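Local atomic coordinates of glucose dehydrogenase (Serratia sp. FS14, PDB entry 7CDY), a protein that belongs to the glucose/sorbosone dehydrogenase family of beta-propeller proteins and binds a calcium ion. Residues Gln194-Asn199 with Gly203-His208. Numbering follows the deposited sequence.
Sequences QGLALN and GAIWEH
A197 and W206 form the central hydrogen-bonded pair of an antiparallel beta hairpin, with A197 N to W206 O at 2.9 Å and W206 N to A197 O at 2.8 Å, the strand axes running at 168°. The hairpin supplies the first two strands of a four-stranded antiparallel sheet, a blade-like unit of the beta-propeller. Toward the turn the pairing continues through N199 N to A204 O and closes with G203 N to N199 O; G203 takes up a positive phi, which suits glycine. At the other end Q194 and G195 both face H208 in a classic beta bulge, where their two N-H groups make weak bonds to H208 O.

On the face of L196, L198, I205 and E207, L196 CD1 packs against I205 CG2 at 3.6 Å, and F138 of strand 137-140 touches both residues. N199 lies alongside W206 on the other face. The N199 side chain extends away from its own backbone N, which brings ND2 above the rim of the indole, 3.4 Å from W206 CZ2, the amide plane inclined 54° to the ring. Its OD1 accepts hydrogen bonds from W201 N and S202 N within the turn, fixing the amide, while F272 meets W206 edge-to-face.

The H208 imidazole folds back over the bulge: chi1 of 71° sets CG between backbone N and carbonyl carbon. G195 CA sits over the ring centre, 3.5 Å from the centroid. Both ring nitrogens are engaged: NE2 with G269 O, while ND1 is hydrogen-bonded to a water 2.8 Å away in the ring plane; the water accepts from Q194 N.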
ATOM      1  N   GLN A 194      -3.397  -3.029   1.643  1.00  8.80           N
ATOM      2  CA  GLN A 194      -2.255  -3.101   0.744  1.00  8.50           C
ATOM      3  C   GLN A 194      -2.503  -2.323  -0.547  1.00  8.53           C
ATOM      4  O   GLN A 194      -1.814  -2.544  -1.552  1.00  9.57           O
ATOM      5  CB  GLN A 194      -1.800  -4.545   0.513  1.00 10.24           C
ATOM      6  CG  GLN A 194      -1.196  -5.167   1.791  1.00 12.43           C
ATOM      7  CD  GLN A 194      -0.616  -6.556   1.593  1.00 12.25           C
ATOM      8  OE1 GLN A 194      -1.002  -7.282   0.682  1.00 14.67           O
ATOM      9  NE2 GLN A 194       0.328  -6.925   2.456  1.00 16.10           N
ATOM     10  N   GLY A 195      -3.427  -1.361  -0.519  1.00  8.62           N
ATOM     11  CA  GLY A 195      -3.601  -0.438  -1.621  1.00  9.45           C
ATOM     12  C   GLY A 195      -3.925   0.944  -1.099  1.00  7.94           C
ATOM     13  O   GLY A 195      -4.758   1.077  -0.193  1.00  8.89           O
ATOM     14  N   LEU A 196      -3.292   1.971  -1.663  1.00  9.79           N
ATOM     15  CA  LEU A 196      -3.549   3.346  -1.238  1.00  9.19           C
ATOM     16  C   LEU A 196      -3.138   4.270  -2.371  1.00  9.23           C
ATOM     17  O   LEU A 196      -1.971   4.261  -2.778  1.00 10.13           O
ATOM     18  CB  LEU A 196      -2.736   3.652   0.020  1.00  9.67           C
ATOM     19  CG  LEU A 196      -3.094   4.930   0.775  1.00  8.75           C
ATOM     20  CD1 LEU A 196      -4.457   4.801   1.441  1.00 10.29           C
ATOM     21  CD2 LEU A 196      -2.015   5.245   1.816  1.00 11.21           C
ATOM     22  N   ALA A 197      -4.060   5.086  -2.867  1.00  9.80           N
ATOM     23  CA  ALA A 197      -3.708   5.916  -4.013  1.00  9.89           C
ATOM     24  C   ALA A 197      -4.623   7.123  -4.115  1.00 10.28           C
ATOM     25  O   ALA A 197      -5.796   7.070  -3.739  1.00 11.92           O
ATOM     26  CB  ALA A 197      -3.750   5.115  -5.316  1.00 11.91           C
ATOM     27  N   LEU A 198      -4.072   8.202  -4.661  1.00 12.45           N
ATOM     28  CA  LEU A 198      -4.798   9.448  -4.865  1.00 12.67           C
ATOM     29  C   LEU A 198      -5.541   9.393  -6.193  1.00 12.03           C
ATOM     30  O   LEU A 198      -4.929   9.194  -7.247  1.00 13.38           O
ATOM     31  CB  LEU A 198      -3.785  10.585  -4.887  1.00 12.27           C
ATOM     32  CG  LEU A 198      -4.343  11.983  -5.145  1.00 14.16           C
ATOM     33  CD1 LEU A 198      -5.166  12.456  -3.961  1.00 16.50           C
ATOM     34  CD2 LEU A 198      -3.187  12.933  -5.430  1.00 17.10           C
ATOM     35  N   ASN A 199      -6.851   9.561  -6.143  1.00 12.04           N
ATOM     36  CA  ASN A 199      -7.642   9.653  -7.365  1.00 13.24           C
ATOM     37  C   ASN A 199      -7.241  10.933  -8.096  1.00 14.03           C
ATOM     38  O   ASN A 199      -7.397  12.032  -7.541  1.00 15.40           O
ATOM     39  CB  ASN A 199      -9.126   9.653  -6.997  1.00 12.92           C
ATOM     40  CG  ASN A 199     -10.044   9.678  -8.215  1.00 14.05           C
ATOM     41  OD1 ASN A 199      -9.889  10.523  -9.104  1.00 15.69           O
ATOM     42  ND2 ASN A 199     -11.001   8.762  -8.263  1.00 14.21           N
ATOM     43  N   GLY A 203      -9.115  14.081  -6.400  1.00 15.08           N
ATOM     44  CA  GLY A 203      -8.250  14.472  -5.310  1.00 16.20           C
ATOM     45  C   GLY A 203      -8.462  13.714  -4.023  1.00 14.09           C
ATOM     46  O   GLY A 203      -7.834  14.049  -3.014  1.00 16.55           O
ATOM     47  N   ALA A 204      -9.306  12.688  -4.026  1.00 13.49           N
ATOM     48  CA  ALA A 204      -9.548  11.889  -2.832  1.00 11.65           C
ATOM     49  C   ALA A 204      -8.597  10.701  -2.765  1.00 10.76           C
ATOM     50  O   ALA A 204      -8.301  10.063  -3.781  1.00 12.69           O
ATOM     51  CB  ALA A 204     -10.982  11.366  -2.827  1.00 13.65           C
ATOM     52  N   ILE A 205      -8.142  10.395  -1.552  1.00 10.35           N
ATOM     53  CA  ILE A 205      -7.427   9.147  -1.295  1.00 10.14           C
ATOM     54  C   ILE A 205      -8.405   7.979  -1.312  1.00 10.84           C
ATOM     55  O   ILE A 205      -9.443   8.010  -0.637  1.00 11.35           O
ATOM     56  CB  ILE A 205      -6.690   9.232   0.053  1.00 10.22           C
ATOM     57  CG1 ILE A 205      -5.561  10.267  -0.002  1.00 12.41           C
ATOM     58  CG2 ILE A 205      -6.161   7.849   0.478  1.00 13.57           C
ATOM     59  CD1 ILE A 205      -4.325   9.791  -0.747  1.00 13.64           C
ATOM     60  N   TRP A 206      -8.084   6.946  -2.087  1.00 10.04           N
ATOM     61  CA  TRP A 206      -8.790   5.670  -2.065  1.00  9.83           C
ATOM     62  C   TRP A 206      -7.873   4.607  -1.471  1.00  9.94           C
ATOM     63  O   TRP A 206      -6.638   4.728  -1.498  1.00  9.75           O
ATOM     64  CB  TRP A 206      -9.222   5.236  -3.469  1.00 11.06           C
ATOM     65  CG  TRP A 206     -10.293   6.081  -4.133  1.00 10.31           C
ATOM     66  CD1 TRP A 206     -10.572   7.409  -3.921  1.00 13.91           C
ATOM     67  CD2 TRP A 206     -11.195   5.642  -5.159  1.00 10.40           C
ATOM     68  NE1 TRP A 206     -11.615   7.803  -4.744  1.00 12.65           N
ATOM     69  CE2 TRP A 206     -12.009   6.735  -5.509  1.00 11.23           C
ATOM     70  CE3 TRP A 206     -11.395   4.419  -5.804  1.00 10.83           C
ATOM     71  CZ2 TRP A 206     -13.011   6.642  -6.489  1.00 12.30           C
ATOM     72  CZ3 TRP A 206     -12.391   4.326  -6.776  1.00 12.71           C
ATOM     73  CH2 TRP A 206     -13.180   5.433  -7.107  1.00 12.40           C
ATOM     74  N   GLU A 207      -8.489   3.545  -0.950  1.00  9.56           N
ATOM     75  CA  GLU A 207      -7.778   2.520  -0.200  1.00  9.01           C
ATOM     76  C   GLU A 207      -8.381   1.169  -0.537  1.00  9.26           C
ATOM     77  O   GLU A 207      -9.569   1.076  -0.861  1.00 10.18           O
ATOM     78  CB  GLU A 207      -7.887   2.807   1.312  1.00  9.41           C
ATOM     79  CG  GLU A 207      -7.307   1.755   2.246  1.00 10.05           C
ATOM     80  CD  GLU A 207      -8.329   0.756   2.762  1.00 11.11           C
ATOM     81  OE1 GLU A 207      -9.455   0.681   2.226  1.00 12.87           O
ATOM     82  OE2 GLU A 207      -7.972   0.016   3.705  1.00 10.05           O
ATOM     83  N   HIS A 208      -7.575   0.112  -0.447  1.00  8.19           N
ATOM     84  CA  HIS A 208      -8.146  -1.231  -0.475  1.00  7.75           C
ATOM     85  C   HIS A 208      -7.474  -2.109   0.572  1.00  8.32           C
ATOM     86  O   HIS A 208      -6.383  -1.801   1.064  1.00  8.44           O
ATOM     87  CB  HIS A 208      -8.248  -1.843  -1.890  1.00  8.48           C
ATOM     88  CG  HIS A 208      -6.941  -2.220  -2.517  1.00  8.27           C
ATOM     89  ND1 HIS A 208      -6.043  -3.083  -1.926  1.00  8.40           N
ATOM     90  CD2 HIS A 208      -6.428  -1.917  -3.734  1.00  9.14           C
ATOM     91  CE1 HIS A 208      -5.016  -3.266  -2.741  1.00  8.52           C
ATOM     92  NE2 HIS A 208      -5.227  -2.575  -3.847  1.00  9.43           N
TER
HETATM   93  O   HOH W   1      -5.212  -4.751   0.158  1.00 10.10           O